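Local coordinates for protein carbohydrate binding module (PDB 2W3J) that binds carbohydrate as a family 35 module of bacterial origin, probably recognising uronic acid sugars, at residues Thr33-Ala39 against Ala115-Ala119. Residue numbers count along the deposited sequence, not the author numbering.
Sequences TENAVGA and ADGLA. With CA (calcium ion), chain B.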
loop_
_atom_site.group_PDB
_atom_site.type_symbol
_atom_site.label_atom_id
_atom_site.label_comp_id
_atom_site.label_asym_id
_atom_site.label_seq_id
_atom_site.Cartn_x
_atom_site.Cartn_y
_atom_site.Cartn_z
ATOM N N THR A 33 9.039 -4.308 -5.073
ATOM C CA THR A 33 10.105 -4.199 -4.082
ATOM C C THR A 33 11.168 -5.255 -4.327
ATOM O O THR A 33 10.908 -6.265 -5.000
ATOM C CB THR A 33 9.573 -4.484 -2.651
ATOM O OG1 THR A 33 8.896 -5.737 -2.658
ATOM C CG2 THR A 33 8.568 -3.428 -2.216
ATOM N N GLU A 34 12.345 -5.039 -3.737
ATOM C CA GLU A 34 13.292 -6.138 -3.685
ATOM C C GLU A 34 12.745 -7.275 -2.807
ATOM O O GLU A 34 11.762 -7.122 -2.046
ATOM C CB GLU A 34 14.665 -5.656 -3.208
ATOM C CG GLU A 34 14.811 -5.599 -1.705
ATOM C CD GLU A 34 13.988 -4.485 -1.048
ATOM O OE1 GLU A 34 14.091 -4.343 0.202
ATOM O OE2 GLU A 34 13.251 -3.750 -1.766
ATOM N N ASN A 35 13.347 -8.451 -2.954
ATOM C CA ASN A 35 12.897 -9.601 -2.196
ATOM C C ASN A 35 13.632 -9.609 -0.854
ATOM O O ASN A 35 14.706 -10.226 -0.702
ATOM C CB ASN A 35 13.174 -10.900 -2.958
ATOM C CG ASN A 35 12.444 -10.967 -4.265
ATOM O OD1 ASN A 35 11.383 -10.362 -4.433
ATOM N ND2 ASN A 35 13.013 -11.695 -5.219
ATOM N N ALA A 36 13.084 -8.898 0.125
ATOM C CA ALA A 36 13.756 -8.799 1.412
ATOM C C ALA A 36 12.727 -8.557 2.521
ATOM O O ALA A 36 11.738 -7.858 2.332
ATOM C CB ALA A 36 14.776 -7.667 1.409
ATOM N N VAL A 37 12.986 -9.142 3.688
ATOM C CA VAL A 37 12.220 -8.813 4.874
ATOM C C VAL A 37 12.346 -7.345 5.135
ATOM O O VAL A 37 13.434 -6.767 4.995
ATOM C CB VAL A 37 12.766 -9.592 6.106
ATOM C CG1 VAL A 37 12.086 -9.083 7.366
ATOM C CG2 VAL A 37 12.492 -11.054 5.904
ATOM N N GLY A 38 11.220 -6.703 5.484
ATOM C CA GLY A 38 11.255 -5.279 5.786
ATOM C C GLY A 38 11.118 -4.335 4.587
ATOM O O GLY A 38 11.110 -3.127 4.753
ATOM N N ALA A 39 11.105 -4.875 3.363
ATOM C CA ALA A 39 10.859 -4.027 2.191
ATOM C C ALA A 39 9.532 -3.269 2.448
ATOM O O ALA A 39 8.548 -3.868 2.867
ATOM C CB ALA A 39 10.741 -4.864 0.935
ATOM N N ALA A 115 10.943 -12.948 3.093
ATOM C CA ALA A 115 11.983 -12.694 2.135
ATOM C C ALA A 115 11.484 -12.543 0.703
ATOM O O ALA A 115 12.278 -12.251 -0.186
ATOM C CB ALA A 115 13.058 -13.804 2.211
ATOM N N ASP A 116 10.204 -12.773 0.449
ATOM C CA ASP A 116 9.673 -12.503 -0.877
ATOM C C ASP A 116 9.308 -11.036 -1.066
ATOM O O ASP A 116 8.822 -10.655 -2.134
ATOM C CB ASP A 116 8.447 -13.367 -1.154
ATOM C CG ASP A 116 8.811 -14.804 -1.499
ATOM O OD1 ASP A 116 10.029 -15.099 -1.615
ATOM O OD2 ASP A 116 7.870 -15.618 -1.668
ATOM N N GLY A 117 9.554 -10.209 -0.050
ATOM C CA GLY A 117 9.177 -8.778 -0.126
ATOM C C GLY A 117 7.679 -8.550 -0.217
ATOM O O GLY A 117 6.867 -9.402 0.170
ATOM N N LEU A 118 7.284 -7.365 -0.713
ATOM C CA LEU A 118 5.868 -7.117 -0.945
ATOM C C LEU A 118 5.370 -7.702 -2.272
ATOM O O LEU A 118 6.149 -7.923 -3.203
ATOM C CB LEU A 118 5.603 -5.607 -0.948
ATOM C CG LEU A 118 5.988 -4.861 0.348
ATOM C CD1 LEU A 118 5.695 -3.354 0.203
ATOM C CD2 LEU A 118 5.154 -5.476 1.516
ATOM N N ALA A 119 4.068 -7.964 -2.336
ATOM C CA ALA A 119 3.383 -8.093 -3.626
ATOM C C ALA A 119 3.636 -6.797 -4.407
ATOM O O ALA A 119 4.063 -5.777 -3.848
ATOM C CB ALA A 119 1.896 -8.282 -3.415
HETATM CA CA CA B . 9.084 -7.593 -5.971
HETATM O O HOH W 1 7.026 -6.513 -5.290
HETATM O O HOH W 2 9.013 -8.455 -3.717
HETATM O O HOH W 3 10.690 -9.152 -6.713
HETATM O O HOH W 4 7.412 -8.801 -7.453
#
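Two loops at one end of the beta-sandwich typical of these carbohydrate binding modules, 33-39 leading into strand 40-47 and the loop 115-119 running on into strand 120-126, meet beside a calcium ion. A115, L118 and T33 together account for about half of the 353 Å² buried. A115 turns its CA-to-CB bond away and meets 33-39 mainly through backbone, so a small side chain suffices: A115 O is 3.0 Å from N35 C, a close carbonyl contact and not a hydrogen bond, and V37 CG2 packs 3.7 Å from A115 N. L118 supplies the apolar part, its CG 3.7 Å from A39 O while the isobutyl group reaches L110 and A112 of strand 104-112, so the loop is rooted in the core. Between them G117 passes close under the other loop with positive phi; a CB there would clash with E34 O and T33 OG1. The main-chain T33 O binds calcium at 2.5 Å, alongside D32, and four waters complete the shell. Water 1 accepts from T33 N and donates to L118 O; water 2 hydrogen-bonds T33 OG1 at 2.9 Å and lies 2.7 Å from D116 O. Threonine suits this place through its hydroxyl: L118 N donates to T33 OG1 at 3.0 Å.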